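Local atomic coordinates of De Novo Protein OR329 (Artificial gene, PDB entry 4HXT), a protein that has no known natural function but is a computationally designed armadillo-repeat protein, probably made as a building block for self-assembling cyclic homo-oligomers. Residues A[27-32]-A[38-43]; A[44-49]-A[69-74]. All blocks are in the same frame, centred on the assembly; numbering follows the deposited sequence.

Contact 1 of 2, residues A[27-32]-A[38-43]; sequences AEIASG and KAIVDA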
loop_
_atom_site.group_PDB
_atom_site.type_symbol
_atom_site.label_atom_id
_atom_site.label_comp_id
_atom_site.label_asym_id
_atom_site.label_seq_id
_atom_site.Cartn_x
_atom_site.Cartn_y
_atom_site.Cartn_z
ATOM N N ALA A 27 25.263 -7.987 13.044
ATOM C CA ALA A 27 24.923 -7.901 11.627
ATOM C C ALA A 27 24.928 -9.313 11.032
ATOM O O ALA A 27 24.020 -9.688 10.284
ATOM C CB ALA A 27 25.927 -7.012 10.899
ATOM N N GLU A 28 25.952 -10.091 11.376
ATOM C CA GLU A 28 26.062 -11.466 10.894
ATOM C C GLU A 28 24.885 -12.293 11.392
ATOM O O GLU A 28 24.285 -13.050 10.632
ATOM C CB GLU A 28 27.382 -12.088 11.358
ATOM C CG GLU A 28 28.522 -11.911 10.366
ATOM C CD GLU A 28 29.884 -11.800 11.031
ATOM O OE1 GLU A 28 30.217 -12.660 11.873
ATOM O OE2 GLU A 28 30.623 -10.847 10.703
ATOM N N ILE A 29 24.551 -12.141 12.669
ATOM C CA ILE A 29 23.430 -12.870 13.246
ATOM C C ILE A 29 22.131 -12.477 12.547
ATOM O O ILE A 29 21.252 -13.314 12.326
ATOM C CB ILE A 29 23.287 -12.581 14.759
ATOM C CG1 ILE A 29 24.493 -13.152 15.515
ATOM C CG2 ILE A 29 21.991 -13.188 15.284
ATOM C CD1 ILE A 29 24.432 -12.957 17.019
ATOM N N ALA A 30 22.022 -11.199 12.190
ATOM C CA ALA A 30 20.832 -10.691 11.519
ATOM C C ALA A 30 20.697 -11.230 10.099
ATOM O O ALA A 30 19.591 -11.321 9.573
ATOM C CB ALA A 30 20.851 -9.166 11.499
ATOM N N SER A 31 21.819 -11.590 9.481
ATOM C CA SER A 31 21.803 -12.119 8.119
ATOM C C SER A 31 21.297 -13.557 8.100
ATOM O O SER A 31 21.293 -14.209 7.056
ATOM C CB SER A 31 23.204 -12.057 7.499
ATOM O OG SER A 31 24.105 -12.923 8.164
ATOM N N GLY A 32 20.865 -14.042 9.260
ATOM C CA GLY A 32 20.361 -15.400 9.359
ATOM C C GLY A 32 18.846 -15.475 9.309
ATOM O O GLY A 32 18.214 -14.682 8.617
ATOM N N LYS A 38 14.511 -11.660 15.339
ATOM C CA LYS A 38 13.579 -11.373 16.422
ATOM C C LYS A 38 14.295 -11.393 17.768
ATOM O O LYS A 38 13.919 -10.670 18.689
ATOM C CB LYS A 38 12.423 -12.380 16.431
ATOM C CG LYS A 38 11.551 -12.286 17.677
ATOM C CD LYS A 38 10.165 -12.874 17.463
ATOM C CE LYS A 38 9.122 -11.775 17.286
ATOM N NZ LYS A 38 8.973 -10.933 18.512
ATOM N N ALA A 39 15.330 -12.218 17.877
ATOM C CA ALA A 39 16.094 -12.301 19.114
ATOM C C ALA A 39 16.763 -10.956 19.394
ATOM O O ALA A 39 16.746 -10.457 20.521
ATOM C CB ALA A 39 17.142 -13.390 19.002
ATOM N N ILE A 40 17.348 -10.366 18.357
ATOM C CA ILE A 40 18.015 -9.081 18.502
ATOM C C ILE A 40 17.004 -8.006 18.873
ATOM O O ILE A 40 17.257 -7.168 19.747
ATOM C CB ILE A 40 18.726 -8.673 17.194
ATOM C CG1 ILE A 40 19.798 -9.707 16.840
ATOM C CG2 ILE A 40 19.347 -7.292 17.350
ATOM C CD1 ILE A 40 20.499 -9.441 15.513
ATOM N N VAL A 41 15.849 -8.036 18.215
ATOM C CA VAL A 41 14.812 -7.050 18.484
ATOM C C VAL A 41 14.295 -7.142 19.916
ATOM O O VAL A 41 14.158 -6.125 20.601
ATOM C CB VAL A 41 13.627 -7.209 17.511
ATOM C CG1 VAL A 41 12.514 -6.249 17.893
ATOM C CG2 VAL A 41 14.089 -6.938 16.078
ATOM N N ASP A 42 14.010 -8.358 20.368
ATOM C CA ASP A 42 13.507 -8.553 21.722
ATOM C C ASP A 42 14.559 -8.173 22.757
ATOM O O ASP A 42 14.227 -7.821 23.888
ATOM C CB ASP A 42 13.076 -10.008 21.933
ATOM C CG ASP A 42 11.945 -10.423 21.011
ATOM O OD1 ASP A 42 11.034 -9.602 20.777
ATOM O OD2 ASP A 42 11.964 -11.576 20.531
ATOM N N ALA A 43 15.827 -8.238 22.363
ATOM C CA ALA A 43 16.924 -7.894 23.261
ATOM C C ALA A 43 17.166 -6.383 23.315
ATOM O O ALA A 43 18.091 -5.919 23.985
ATOM C CB ALA A 43 18.196 -8.617 22.825
#

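Contact 2 of 2, residues A[44-49]-A[69-74]; sequences GGVEVL and ANIASG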
loop_
_atom_site.group_PDB
_atom_site.type_symbol
_atom_site.label_atom_id
_atom_site.label_comp_id
_atom_site.label_asym_id
_atom_site.label_seq_id
_atom_site.Cartn_x
_atom_site.Cartn_y
_atom_site.Cartn_z
ATOM N N GLY A 44 16.331 -5.621 22.610
ATOM C CA GLY A 44 16.474 -4.174 22.592
ATOM C C GLY A 44 17.619 -3.682 21.719
ATOM O O GLY A 44 18.036 -2.525 21.823
ATOM N N GLY A 45 18.113 -4.553 20.844
ATOM C CA GLY A 45 19.223 -4.206 19.974
ATOM C C GLY A 45 19.001 -3.066 18.995
ATOM O O GLY A 45 19.924 -2.311 18.715
ATOM N N VAL A 46 17.788 -2.939 18.465
ATOM C CA VAL A 46 17.484 -1.876 17.512
ATOM C C VAL A 46 17.710 -0.489 18.117
ATOM O O VAL A 46 18.405 0.335 17.532
ATOM C CB VAL A 46 16.022 -1.980 17.013
ATOM C CG1 VAL A 46 15.664 -0.773 16.153
ATOM C CG2 VAL A 46 15.831 -3.271 16.237
ATOM N N GLU A 47 17.116 -0.234 19.283
ATOM C CA GLU A 47 17.261 1.050 19.958
ATOM C C GLU A 47 18.737 1.384 20.144
ATOM O O GLU A 47 19.170 2.495 19.853
ATOM C CB GLU A 47 16.581 1.032 21.334
ATOM C CG GLU A 47 15.065 1.210 21.339
ATOM C CD GLU A 47 14.319 -0.027 20.878
ATOM O OE1 GLU A 47 14.962 -1.066 20.635
ATOM O OE2 GLU A 47 13.080 0.036 20.763
ATOM N N VAL A 48 19.506 0.413 20.623
ATOM C CA VAL A 48 20.929 0.617 20.868
ATOM C C VAL A 48 21.685 0.844 19.558
ATOM O O VAL A 48 22.558 1.703 19.488
ATOM C CB VAL A 48 21.534 -0.589 21.620
ATOM C CG1 VAL A 48 23.016 -0.371 21.872
ATOM C CG2 VAL A 48 20.784 -0.810 22.937
ATOM N N LEU A 49 21.351 0.078 18.522
ATOM C CA LEU A 49 22.015 0.229 17.229
ATOM C C LEU A 49 21.720 1.594 16.627
ATOM O O LEU A 49 22.578 2.194 15.981
ATOM C CB LEU A 49 21.568 -0.866 16.261
ATOM C CG LEU A 49 22.197 -2.232 16.533
ATOM C CD1 LEU A 49 21.517 -3.279 15.673
ATOM C CD2 LEU A 49 23.702 -2.173 16.246
ATOM N N ALA A 69 20.453 -2.634 8.589
ATOM C CA ALA A 69 20.038 -2.950 7.229
ATOM C C ALA A 69 19.704 -4.436 7.142
ATOM O O ALA A 69 18.755 -4.827 6.461
ATOM C CB ALA A 69 21.147 -2.602 6.241
ATOM N N ASN A 70 20.490 -5.262 7.831
ATOM C CA ASN A 70 20.257 -6.701 7.828
ATOM C C ASN A 70 18.980 -7.002 8.600
ATOM O O ASN A 70 18.207 -7.882 8.225
ATOM C CB ASN A 70 21.441 -7.435 8.455
ATOM C CG ASN A 70 22.633 -7.501 7.525
ATOM O OD1 ASN A 70 22.652 -6.851 6.480
ATOM N ND2 ASN A 70 23.638 -8.283 7.901
ATOM N N ILE A 71 18.771 -6.261 9.683
ATOM C CA ILE A 71 17.580 -6.417 10.507
ATOM C C ILE A 71 16.350 -6.014 9.692
ATOM O O ILE A 71 15.322 -6.698 9.712
ATOM C CB ILE A 71 17.673 -5.518 11.774
ATOM C CG1 ILE A 71 18.710 -6.098 12.743
ATOM C CG2 ILE A 71 16.310 -5.380 12.437
ATOM C CD1 ILE A 71 19.023 -5.199 13.933
ATOM N N ALA A 72 16.474 -4.904 8.967
ATOM C CA ALA A 72 15.379 -4.382 8.156
ATOM C C ALA A 72 14.975 -5.305 7.009
ATOM O O ALA A 72 13.929 -5.112 6.396
ATOM C CB ALA A 72 15.745 -3.002 7.614
ATOM N N SER A 73 15.799 -6.304 6.713
ATOM C CA SER A 73 15.472 -7.237 5.640
ATOM C C SER A 73 14.630 -8.382 6.200
ATOM O O SER A 73 14.286 -9.321 5.482
ATOM C CB SER A 73 16.749 -7.795 4.996
ATOM O OG SER A 73 17.440 -8.660 5.879
ATOM N N GLY A 74 14.291 -8.288 7.485
ATOM C CA GLY A 74 13.497 -9.319 8.128
ATOM C C GLY A 74 12.000 -9.050 8.145
ATOM O O GLY A 74 11.484 -8.333 7.285
#

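Contact 1 of 2, residues A[27-32]-A[38-43]
I40 reaches across from helix 34-42 and places its CD1 on two residues at the end of helix 16-30. CD1 lies 4.0 Å from CG2 of I29. It lies equally far, 4.0 Å, from CB of A30. Both meetings are apolar, methyl against methyl. The side chains of I29 and I40 pass each other at a slant. In I40, CG1 stands anti to the carbonyl carbon (chi1 -61°) and the chain runs on extended (chi2 176°). This carries CD1 out to helix 16-30 while CG2 is left for I71 of helix 58-71. I29 has a similar conformation but touches with its short branch, CG2. A30 offers little bulk, which lets the tip of I40 come close to that helix.

Further out, helix 3-10 adds L7 against I29 and V4 against I40. V4 and E5 of the same helix also touch A43, just past the end of helix 34-42. On another flank A30 packs on N70 of helix 58-71. A27, about one turn back, packs on R66 and A67 of that helix. Just beyond A30 the helix gives way to a turn. Packing of a short helix against the end of the long helix before it is characteristic of the right-handed superhelix of armadillo repeats.

Contact 2 of 2, residues A[44-49]-A[69-74]
I71 and L49 meet through their outermost methyls, with CD1 of I71 3.6 Å from CD1 of L49. The two side chains approach at an angle rather than lying alongside. CG1 of I71 (chi1 -72°) and CG of L49 (chi1 -76°) both stand anti to the carbonyl carbon of their own residue. The extended second torsion of I71 (chi2 172°) carries CD1 on to L49. Its other branch turns to V46, where CG2 of I71 faces CG2 of V46 at a looser 4.4 Å. I71 thus spans two residues one helical turn apart on helix 45-52.

In the armadillo fold this is the packing of the short middle helix of a three-helix repeat on the long third helix, here 45-52 on 58-71. Helix 34-42 joins in through I37, which touches I71. I82 of helix 76-84 packs on both V46 and I71. All three residues of the contact are buried.

I71 to G74 form a type I beta turn. The carbonyl oxygen of N70 takes S73 N and S73 OG from the same face of its plane. S73 OG donates to N70 O at 2.6 Å, tilted from the carbonyl plane.

How the contacts relate
Contacts 1 and 2 lie side by side, their centres about 7 Å apart. Both are small and apolar, and in each an isoleucine supplies the main reach. Contact 2 is wholly buried, while contact 1 includes the partly exposed I29. They use different helices: contact 1 joins 16-30 to 34-42, and contact 2 joins 45-52 to 58-71. Polar links tie the pair together. I40 O probably accepts from G45 N (3.0 Å) at the tight bend between helices 34-42 and 45-52, where G44, with positive phi, sits in a Schellman motif. N70 ND2 bonds A27 O, connecting the two long helices.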